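Local coordinates for factor essential for expression of methicillin resistance (PDB 1LRZ), which adds glycines 2 and 3 of the pentaglycine bridge of Staphylococcus aureus peptidoglycan, using glycyl-tRNA as donor, at residues A[203-208]-A[223-228]; A[241-246]-A[337-342]; A[358-363]-A[391-396]. All coordinates share one frame; numbering follows the deposited sequence.

In the fold
All three contacts belong to the part of the chain built round one large mixed sheet. Contact 1 packs helices 201-207 and 222-232 beside strand 310-320. The chain then enters strand 236-244, whose last residues form contact 2 with the turn that starts helix 341-355. That helix leads into strand 360-365, where contact 3 begins. Contact 3 joins two strands of the same sheet. The centres of contacts 1 and 2 are about 20 Å apart, those of 1 and 3 about 23 Å, and those of 2 and 3 about 30 Å. None touches another; the nearest atoms of contacts 1 and 2 are about 5 Å apart.

Contact 1. Residues A[203-208]-A[223-228]; sequences IFRSFM and KFYYNR
Phe204 and Tyr225 reach each other through different first torsions. In Phe204 the ring carbon CG lies anti to the backbone N (chi1 161°). In Tyr225 CG lies anti to the carbonyl carbon instead (chi1 -66°). The two rings then meet in a T-shaped (edge-to-face) pair, with centroids 5.0 Å apart and planes at 72°. Phe204 supplies the edge. Its CE2 points at the middle of the Tyr225 face and lies 3.7 Å from Tyr225 CE2. The other face of the tyrosine is covered by Phe224 CD2, so the ring is sandwiched from both sides. Arg205 comes to the rim of the same ring. Its chain is bent twice, which lays one face of the guanidinium against the tyrosine edge, with Arg205 NH2 3.8 Å from Tyr225 CE1. This is no stack of flat groups. The charge has its partner in Asp222, which forms a salt bridge with NH1. At the far end Met208 CE lies 4.0 Å from Tyr225 OH. Phe317 meets both rings, edge-to-face with Tyr225, and widens the aromatic cluster, which also includes Phe224. No hydrogen bond joins the two segments. Helices 201-207 and 222-232 thus pack through aromatic side chains onto the sheet at strand 310-320, in a family grouped with the acetyltransferase clan, consistent with a GNAT-like fold.

Contact 2. Residues A[241-246]-A[337-342]; sequences AYINFD and RHFAGS
Ile243 and Phe339 meet at about a right angle, methyl end against ring face. Ile243 CD1 sits 3.5 Å from the centroid of the Phe339 ring, only 8° off the ring normal. This is a centred CH-pi contact, and all six ring carbons lie at similar distances from the methyl. The isoleucine chain is extended through CG1 (chi2 176°), which carries CD1 out to the ring. His338 CE1 covers the opposite face of Phe339, nearer its rim. The other branch of Ile243 has a different neighbour: CG2 lies over one face of the Phe245 ring. One isoleucine thus touches two aromatic faces. Two residues earlier in the strand, Ala241 faces the backbone of Gly341. The CA atoms of Ala241 and Gly341 are 5.3 Å apart, and Ala241 CB lies 3.5 Å from Gly341 O. Phe339 also touches Ile313 of the neighbouring strand, and its backbone O accepts a hydrogen bond from Asn189. All four touching residues are buried, and no hydrogen bond crosses between the segments. The contact packs the turn before helix 341-355 and the helix's first residue against the end of a sheet strand, just where strand 236-244 passes into the long antiparallel helical arm of FemA.

Contact 3. Residues A[358-363]-A[391-396]; sequences IDRYNF and IEYVGD
Tyr393 OH receives the one hydrogen bond between the segments, from Arg360 NH2. The distance from Arg360 NH2 to Tyr393 OH is 3.0 Å, but the N-H...O angle is 127°, so the bond is weak. The oxygen lies in the plane of the guanidinium, at its edge. The nitrogen in turn lies near the plane of the tyrosine ring. Each group meets the other at its edge, with the planes turned 54° apart, so there is no stack. Arg360 spans the gap because its chain is stretched from CG to NE, with CG anti to the backbone N (chi1 173°). The arginine and the tyrosine come from opposite directions. Ile391 approaches beside them, and its CD1 lies 3.5 Å from Arg360 NH1. This contact is oblique to the guanidinium, and the methyl packs close to a charged group.

Other residues settle the polar ends. Glu324 forms a salt bridge with Arg360 NE, and the same carboxylate oxygen accepts a bond from Asn362 ND2. Asn362 OD1 accepts one from the backbone N of Tyr364. Arg360 NH1 is hydrogen-bonded to Tyr20 OH. Strand 157-162 lies between the two strands in the sheet, and Arg360 also touches its Val160.

All the touching residues are buried. The guanidinium has Glu324 as a charged partner, with the hydroxyls of Tyr20 and Tyr393 among its other partners, which help to hold its orientation. Glu324 supplies the opposite charge, while the weak bond to Tyr393 OH probably contributes mainly orientation.

Contact 1. Residues A[203-208]-A[223-228]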
loop_
_atom_site.group_PDB
_atom_site.type_symbol
_atom_site.label_atom_id
_atom_site.label_comp_id
_atom_site.label_asym_id
_atom_site.label_seq_id
_atom_site.Cartn_x
_atom_site.Cartn_y
_atom_site.Cartn_z
ATOM N N ILE A 203 -5.362 -7.388 16.741
ATOM C CA ILE A 203 -4.672 -6.173 17.166
ATOM C C ILE A 203 -4.757 -5.190 16.001
ATOM O O ILE A 203 -5.070 -4.014 16.189
ATOM C CB ILE A 203 -3.172 -6.409 17.473
ATOM C CG1 ILE A 203 -3.010 -7.364 18.655
ATOM C CG2 ILE A 203 -2.492 -5.073 17.780
ATOM C CD1 ILE A 203 -1.561 -7.587 19.058
ATOM N N PHE A 204 -4.470 -5.679 14.796
ATOM C CA PHE A 204 -4.533 -4.847 13.594
ATOM C C PHE A 204 -5.966 -4.361 13.405
ATOM O O PHE A 204 -6.210 -3.191 13.106
ATOM C CB PHE A 204 -4.109 -5.656 12.359
ATOM C CG PHE A 204 -4.555 -5.046 11.058
ATOM C CD1 PHE A 204 -3.918 -3.914 10.547
ATOM C CD2 PHE A 204 -5.646 -5.580 10.365
ATOM C CE1 PHE A 204 -4.367 -3.313 9.364
ATOM C CE2 PHE A 204 -6.105 -4.991 9.180
ATOM C CZ PHE A 204 -5.464 -3.853 8.677
ATOM N N ARG A 205 -6.908 -5.280 13.586
ATOM C CA ARG A 205 -8.328 -4.986 13.441
ATOM C C ARG A 205 -8.804 -3.880 14.374
ATOM O O ARG A 205 -9.707 -3.118 14.027
ATOM C CB ARG A 205 -9.141 -6.253 13.698
ATOM C CG ARG A 205 -8.864 -7.367 12.701
ATOM C CD ARG A 205 -10.050 -7.577 11.776
ATOM N NE ARG A 205 -10.443 -6.344 11.107
ATOM C CZ ARG A 205 -11.577 -6.189 10.428
ATOM N NH1 ARG A 205 -12.442 -7.186 10.330
ATOM N NH2 ARG A 205 -11.841 -5.046 9.809
ATOM N N SER A 206 -8.195 -3.786 15.550
ATOM C CA SER A 206 -8.587 -2.762 16.514
ATOM C C SER A 206 -8.370 -1.353 15.963
ATOM O O SER A 206 -9.064 -0.420 16.362
ATOM C CB SER A 206 -7.800 -2.916 17.817
ATOM O OG SER A 206 -6.463 -2.466 17.651
ATOM N N PHE A 207 -7.414 -1.197 15.047
ATOM C CA PHE A 207 -7.132 0.118 14.464
ATOM C C PHE A 207 -8.069 0.503 13.327
ATOM O O PHE A 207 -8.153 1.672 12.961
ATOM C CB PHE A 207 -5.697 0.193 13.940
ATOM C CG PHE A 207 -4.657 0.103 15.005
ATOM C CD1 PHE A 207 -4.063 -1.113 15.308
ATOM C CD2 PHE A 207 -4.298 1.229 15.741
ATOM C CE1 PHE A 207 -3.114 -1.207 16.322
ATOM C CE2 PHE A 207 -3.349 1.144 16.760
ATOM C CZ PHE A 207 -2.761 -0.079 17.056
ATOM N N MET A 208 -8.758 -0.479 12.758
ATOM C CA MET A 208 -9.677 -0.221 11.655
ATOM C C MET A 208 -11.088 -0.004 12.197
ATOM O O MET A 208 -11.868 0.770 11.641
ATOM C CB MET A 208 -9.675 -1.397 10.669
ATOM C CG MET A 208 -8.296 -1.798 10.146
ATOM S SD MET A 208 -7.356 -0.440 9.420
ATOM C CE MET A 208 -8.170 -0.277 7.855
ATOM N N LYS A 223 -13.004 -11.651 7.660
ATOM C CA LYS A 223 -12.431 -12.779 6.939
ATOM C C LYS A 223 -11.575 -12.337 5.749
ATOM O O LYS A 223 -10.701 -13.077 5.286
ATOM C CB LYS A 223 -13.551 -13.719 6.492
ATOM C CG LYS A 223 -14.329 -14.299 7.669
ATOM C CD LYS A 223 -15.327 -15.361 7.236
ATOM C CE LYS A 223 -16.045 -15.957 8.442
ATOM N NZ LYS A 223 -17.013 -17.024 8.055
ATOM N N PHE A 224 -11.828 -11.125 5.265
ATOM C CA PHE A 224 -11.069 -10.564 4.156
ATOM C C PHE A 224 -9.572 -10.608 4.480
ATOM O O PHE A 224 -8.765 -11.123 3.705
ATOM C CB PHE A 224 -11.487 -9.110 3.925
ATOM C CG PHE A 224 -10.605 -8.364 2.958
ATOM C CD1 PHE A 224 -10.917 -8.312 1.606
ATOM C CD2 PHE A 224 -9.452 -7.721 3.402
ATOM C CE1 PHE A 224 -10.095 -7.628 0.707
ATOM C CE2 PHE A 224 -8.624 -7.039 2.511
ATOM C CZ PHE A 224 -8.948 -6.991 1.160
ATOM N N TYR A 225 -9.216 -10.068 5.640
ATOM C CA TYR A 225 -7.824 -10.019 6.059
ATOM C C TYR A 225 -7.254 -11.386 6.390
ATOM O O TYR A 225 -6.123 -11.708 6.016
ATOM C CB TYR A 225 -7.665 -9.083 7.258
ATOM C CG TYR A 225 -7.947 -7.642 6.920
ATOM C CD1 TYR A 225 -9.105 -7.014 7.377
ATOM C CD2 TYR A 225 -7.071 -6.910 6.116
ATOM C CE1 TYR A 225 -9.387 -5.699 7.044
ATOM C CE2 TYR A 225 -7.343 -5.591 5.773
ATOM C CZ TYR A 225 -8.505 -4.989 6.242
ATOM O OH TYR A 225 -8.788 -3.677 5.917
ATOM N N TYR A 226 -8.036 -12.199 7.086
ATOM C CA TYR A 226 -7.561 -13.523 7.436
ATOM C C TYR A 226 -7.198 -14.315 6.173
ATOM O O TYR A 226 -6.127 -14.930 6.099
ATOM C CB TYR A 226 -8.628 -14.269 8.239
ATOM C CG TYR A 226 -8.273 -15.714 8.510
ATOM C CD1 TYR A 226 -7.435 -16.061 9.565
ATOM C CD2 TYR A 226 -8.761 -16.735 7.693
ATOM C CE1 TYR A 226 -7.090 -17.396 9.801
ATOM C CE2 TYR A 226 -8.422 -18.069 7.919
ATOM C CZ TYR A 226 -7.585 -18.392 8.975
ATOM O OH TYR A 226 -7.231 -19.706 9.201
ATOM N N ASN A 227 -8.078 -14.292 5.174
ATOM C CA ASN A 227 -7.809 -15.046 3.952
ATOM C C ASN A 227 -6.583 -14.552 3.193
ATOM O O ASN A 227 -5.871 -15.351 2.590
ATOM C CB ASN A 227 -9.030 -15.056 3.023
ATOM C CG ASN A 227 -10.155 -15.945 3.549
ATOM O OD1 ASN A 227 -9.906 -16.899 4.293
ATOM N ND2 ASN A 227 -11.390 -15.646 3.151
ATOM N N ARG A 228 -6.333 -13.245 3.226
ATOM C CA ARG A 228 -5.171 -12.689 2.535
ATOM C C ARG A 228 -3.908 -13.220 3.220
ATOM O O ARG A 228 -2.960 -13.643 2.562
ATOM C CB ARG A 228 -5.198 -11.156 2.580
ATOM C CG ARG A 228 -6.439 -10.526 1.956
ATOM C CD ARG A 228 -6.530 -10.878 0.503
ATOM N NE ARG A 228 -7.687 -10.294 -0.174
ATOM C CZ ARG A 228 -8.955 -10.614 0.070
ATOM N NH1 ARG A 228 -9.273 -11.513 0.996
ATOM N NH2 ARG A 228 -9.911 -10.068 -0.662
#

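Contact 2. Residues A[241-246]-A[337-342]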
loop_
_atom_site.group_PDB
_atom_site.type_symbol
_atom_site.label_atom_id
_atom_site.label_comp_id
_atom_site.label_asym_id
_atom_site.label_seq_id
_atom_site.Cartn_x
_atom_site.Cartn_y
_atom_site.Cartn_z
ATOM N N ALA A 241 3.392 -0.953 14.966
ATOM C CA ALA A 241 4.300 -0.073 15.689
ATOM C C ALA A 241 3.785 -0.187 17.115
ATOM O O ALA A 241 2.563 -0.165 17.341
ATOM C CB ALA A 241 4.165 1.369 15.188
ATOM N N TYR A 242 4.695 -0.298 18.074
ATOM C CA TYR A 242 4.281 -0.461 19.458
ATOM C C TYR A 242 5.383 -0.073 20.436
ATOM O O TYR A 242 6.530 0.163 20.056
ATOM C CB TYR A 242 3.924 -1.922 19.695
ATOM C CG TYR A 242 5.149 -2.806 19.646
ATOM C CD1 TYR A 242 5.861 -3.109 20.811
ATOM C CD2 TYR A 242 5.650 -3.271 18.424
ATOM C CE1 TYR A 242 7.041 -3.850 20.767
ATOM C CE2 TYR A 242 6.833 -4.011 18.366
ATOM C CZ TYR A 242 7.523 -4.296 19.542
ATOM O OH TYR A 242 8.692 -5.023 19.496
ATOM N N ILE A 243 5.019 -0.022 21.708
ATOM C CA ILE A 243 5.976 0.287 22.750
ATOM C C ILE A 243 5.930 -0.850 23.757
ATOM O O ILE A 243 4.849 -1.247 24.190
ATOM C CB ILE A 243 5.616 1.579 23.499
ATOM C CG1 ILE A 243 5.668 2.779 22.545
ATOM C CG2 ILE A 243 6.570 1.768 24.680
ATOM C CD1 ILE A 243 5.221 4.089 23.186
ATOM N N ASN A 244 7.103 -1.378 24.093
ATOM C CA ASN A 244 7.250 -2.425 25.100
ATOM C C ASN A 244 7.740 -1.589 26.280
ATOM O O ASN A 244 8.878 -1.120 26.278
ATOM C CB ASN A 244 8.329 -3.430 24.676
ATOM C CG ASN A 244 8.581 -4.494 25.727
ATOM O OD1 ASN A 244 8.714 -5.680 25.405
ATOM N ND2 ASN A 244 8.653 -4.080 26.987
ATOM N N PHE A 245 6.890 -1.382 27.279
ATOM C CA PHE A 245 7.300 -0.529 28.380
ATOM C C PHE A 245 8.496 -0.971 29.206
ATOM O O PHE A 245 9.322 -0.135 29.560
ATOM C CB PHE A 245 6.089 -0.192 29.247
ATOM C CG PHE A 245 5.126 0.745 28.564
ATOM C CD1 PHE A 245 3.865 0.314 28.176
ATOM C CD2 PHE A 245 5.520 2.045 28.239
ATOM C CE1 PHE A 245 3.006 1.154 27.464
ATOM C CE2 PHE A 245 4.669 2.892 27.526
ATOM C CZ PHE A 245 3.406 2.440 27.136
ATOM N N ASP A 246 8.630 -2.261 29.498
ATOM C CA ASP A 246 9.798 -2.702 30.255
ATOM C C ASP A 246 11.079 -2.318 29.527
ATOM O O ASP A 246 12.018 -1.818 30.137
ATOM C CB ASP A 246 9.795 -4.218 30.473
ATOM C CG ASP A 246 8.838 -4.643 31.559
ATOM O OD1 ASP A 246 8.619 -3.847 32.498
ATOM O OD2 ASP A 246 8.316 -5.777 31.481
ATOM N N ARG A 337 -0.987 9.453 18.973
ATOM C CA ARG A 337 -0.424 9.962 17.733
ATOM C C ARG A 337 0.915 10.650 17.966
ATOM O O ARG A 337 1.771 10.661 17.082
ATOM C CB ARG A 337 -1.381 10.948 17.064
ATOM C CG ARG A 337 -2.500 10.274 16.303
ATOM C CD ARG A 337 -3.250 11.245 15.410
ATOM N NE ARG A 337 -4.389 10.588 14.773
ATOM C CZ ARG A 337 -4.288 9.694 13.791
ATOM N NH1 ARG A 337 -3.095 9.352 13.318
ATOM N NH2 ARG A 337 -5.382 9.133 13.288
ATOM N N HIS A 338 1.105 11.212 19.156
ATOM C CA HIS A 338 2.347 11.908 19.443
ATOM C C HIS A 338 3.562 10.985 19.457
ATOM O O HIS A 338 4.698 11.458 19.429
ATOM C CB HIS A 338 2.236 12.709 20.758
ATOM C CG HIS A 338 1.975 11.868 21.969
ATOM N ND1 HIS A 338 2.986 11.339 22.743
ATOM C CD2 HIS A 338 0.814 11.455 22.534
ATOM C CE1 HIS A 338 2.461 10.636 23.732
ATOM N NE2 HIS A 338 1.144 10.691 23.628
ATOM N N PHE A 339 3.333 9.674 19.489
ATOM C CA PHE A 339 4.452 8.726 19.459
ATOM C C PHE A 339 4.887 8.464 18.011
ATOM O O PHE A 339 5.904 7.809 17.770
ATOM C CB PHE A 339 4.083 7.401 20.131
ATOM C CG PHE A 339 4.219 7.422 21.630
ATOM C CD1 PHE A 339 3.099 7.288 22.448
ATOM C CD2 PHE A 339 5.471 7.569 22.224
ATOM C CE1 PHE A 339 3.227 7.298 23.851
ATOM C CE2 PHE A 339 5.615 7.582 23.619
ATOM C CZ PHE A 339 4.490 7.446 24.431
ATOM N N ALA A 340 4.098 8.957 17.057
ATOM C CA ALA A 340 4.418 8.823 15.631
ATOM C C ALA A 340 4.488 7.388 15.111
ATOM O O ALA A 340 5.298 7.071 14.228
ATOM C CB ALA A 340 5.739 9.542 15.334
ATOM N N GLY A 341 3.636 6.525 15.651
ATOM C CA GLY A 341 3.622 5.145 15.208
ATOM C C GLY A 341 3.381 5.035 13.711
ATOM O O GLY A 341 3.921 4.153 13.041
ATOM N N SER A 342 2.571 5.946 13.183
ATOM C CA SER A 342 2.240 5.957 11.766
ATOM C C SER A 342 3.493 6.072 10.896
ATOM O O SER A 342 3.631 5.399 9.868
ATOM C CB SER A 342 1.318 7.141 11.475
ATOM O OG SER A 342 0.855 7.071 10.141
#

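Contact 3. Residues A[358-363]-A[391-396]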
loop_
_atom_site.group_PDB
_atom_site.type_symbol
_atom_site.label_atom_id
_atom_site.label_comp_id
_atom_site.label_asym_id
_atom_site.label_seq_id
_atom_site.Cartn_x
_atom_site.Cartn_y
_atom_site.Cartn_z
ATOM N N ILE A 358 12.653 -3.524 -4.500
ATOM C CA ILE A 358 11.342 -3.188 -5.039
ATOM C C ILE A 358 11.434 -1.675 -5.198
ATOM O O ILE A 358 11.612 -0.944 -4.211
ATOM C CB ILE A 358 10.207 -3.618 -4.071
ATOM C CG1 ILE A 358 10.203 -5.147 -3.946
ATOM C CG2 ILE A 358 8.860 -3.111 -4.578
ATOM C CD1 ILE A 358 9.374 -5.701 -2.769
ATOM N N ASP A 359 11.330 -1.217 -6.444
ATOM C CA ASP A 359 11.487 0.200 -6.776
ATOM C C ASP A 359 10.250 1.089 -6.761
ATOM O O ASP A 359 10.294 2.223 -7.248
ATOM C CB ASP A 359 12.144 0.315 -8.150
ATOM C CG ASP A 359 13.461 -0.434 -8.229
ATOM O OD1 ASP A 359 14.267 -0.314 -7.282
ATOM O OD2 ASP A 359 13.686 -1.126 -9.243
ATOM N N ARG A 360 9.159 0.593 -6.202
ATOM C CA ARG A 360 7.925 1.369 -6.169
ATOM C C ARG A 360 7.201 1.160 -4.850
ATOM O O ARG A 360 6.999 0.027 -4.422
ATOM C CB ARG A 360 7.049 0.938 -7.339
ATOM C CG ARG A 360 5.642 1.514 -7.374
ATOM C CD ARG A 360 5.023 1.168 -8.733
ATOM N NE ARG A 360 3.566 1.244 -8.757
ATOM C CZ ARG A 360 2.863 2.009 -9.586
ATOM N NH1 ARG A 360 3.483 2.795 -10.466
ATOM N NH2 ARG A 360 1.533 1.947 -9.574
ATOM N N TYR A 361 6.824 2.257 -4.204
ATOM C CA TYR A 361 6.124 2.195 -2.933
ATOM C C TYR A 361 4.776 2.879 -3.159
ATOM O O TYR A 361 4.700 4.093 -3.354
ATOM C CB TYR A 361 6.928 2.919 -1.854
ATOM C CG TYR A 361 6.371 2.736 -0.462
ATOM C CD1 TYR A 361 6.664 1.593 0.285
ATOM C CD2 TYR A 361 5.545 3.705 0.107
ATOM C CE1 TYR A 361 6.148 1.424 1.568
ATOM C CE2 TYR A 361 5.019 3.547 1.384
ATOM C CZ TYR A 361 5.326 2.407 2.109
ATOM O OH TYR A 361 4.800 2.264 3.369
ATOM N N ASN A 362 3.718 2.083 -3.130
ATOM C CA ASN A 362 2.376 2.561 -3.405
ATOM C C ASN A 362 1.546 2.876 -2.155
ATOM O O ASN A 362 1.091 1.955 -1.477
ATOM C CB ASN A 362 1.664 1.495 -4.246
ATOM C CG ASN A 362 0.542 2.060 -5.083
ATOM O OD1 ASN A 362 -0.042 3.080 -4.736
ATOM N ND2 ASN A 362 0.221 1.382 -6.193
ATOM N N PHE A 363 1.346 4.165 -1.860
ATOM C CA PHE A 363 0.531 4.572 -0.711
ATOM C C PHE A 363 -0.925 4.240 -1.038
ATOM O O PHE A 363 -1.829 4.378 -0.210
ATOM C CB PHE A 363 0.677 6.077 -0.429
ATOM C CG PHE A 363 1.954 6.435 0.276
ATOM C CD1 PHE A 363 3.035 6.967 -0.428
ATOM C CD2 PHE A 363 2.081 6.229 1.654
ATOM C CE1 PHE A 363 4.233 7.287 0.233
ATOM C CE2 PHE A 363 3.281 6.550 2.324
ATOM C CZ PHE A 363 4.353 7.078 1.616
ATOM N N ILE A 391 -1.000 8.931 -9.601
ATOM C CA ILE A 391 -1.138 8.256 -10.880
ATOM C C ILE A 391 -2.626 7.973 -11.067
ATOM O O ILE A 391 -3.264 7.367 -10.203
ATOM C CB ILE A 391 -0.355 6.923 -10.956
ATOM C CG1 ILE A 391 1.145 7.197 -10.784
ATOM C CG2 ILE A 391 -0.620 6.235 -12.336
ATOM C CD1 ILE A 391 2.013 5.928 -10.792
ATOM N N GLU A 392 -3.181 8.468 -12.168
ATOM C CA GLU A 392 -4.587 8.238 -12.487
ATOM C C GLU A 392 -4.616 7.159 -13.555
ATOM O O GLU A 392 -3.923 7.280 -14.577
ATOM C CB GLU A 392 -5.245 9.511 -13.030
ATOM C CG GLU A 392 -6.695 9.289 -13.499
ATOM C CD GLU A 392 -7.333 10.556 -14.060
ATOM O OE1 GLU A 392 -8.517 10.503 -14.489
ATOM O OE2 GLU A 392 -6.656 11.611 -14.067
ATOM N N TYR A 393 -5.406 6.111 -13.326
ATOM C CA TYR A 393 -5.497 5.011 -14.274
ATOM C C TYR A 393 -6.664 5.181 -15.253
ATOM O O TYR A 393 -7.557 5.996 -15.031
ATOM C CB TYR A 393 -5.607 3.682 -13.521
ATOM C CG TYR A 393 -4.440 3.451 -12.588
ATOM C CD1 TYR A 393 -4.551 3.732 -11.227
ATOM C CD2 TYR A 393 -3.199 3.034 -13.078
ATOM C CE1 TYR A 393 -3.469 3.611 -10.366
ATOM C CE2 TYR A 393 -2.094 2.912 -12.226
ATOM C CZ TYR A 393 -2.238 3.202 -10.867
ATOM O OH TYR A 393 -1.173 3.069 -10.003
ATOM N N VAL A 394 -6.653 4.413 -16.338
ATOM C CA VAL A 394 -7.698 4.525 -17.350
ATOM C C VAL A 394 -9.108 4.253 -16.846
ATOM O O VAL A 394 -10.062 4.853 -17.337
ATOM C CB VAL A 394 -7.415 3.605 -18.559
ATOM C CG1 VAL A 394 -6.174 4.115 -19.306
ATOM C CG2 VAL A 394 -7.201 2.170 -18.095
ATOM N N GLY A 395 -9.247 3.364 -15.868
ATOM C CA GLY A 395 -10.574 3.079 -15.347
ATOM C C GLY A 395 -11.169 1.746 -15.775
ATOM O O GLY A 395 -10.447 0.791 -16.100
ATOM N N ASP A 396 -12.498 1.697 -15.797
ATOM C CA ASP A 396 -13.252 0.485 -16.116
ATOM C C ASP A 396 -13.934 0.440 -17.472
ATOM O O ASP A 396 -14.462 1.442 -17.949
ATOM C CB ASP A 396 -14.310 0.266 -15.047
ATOM C CG ASP A 396 -13.721 0.209 -13.663
ATOM O OD1 ASP A 396 -13.288 1.272 -13.155
ATOM O OD2 ASP A 396 -13.684 -0.903 -13.094
#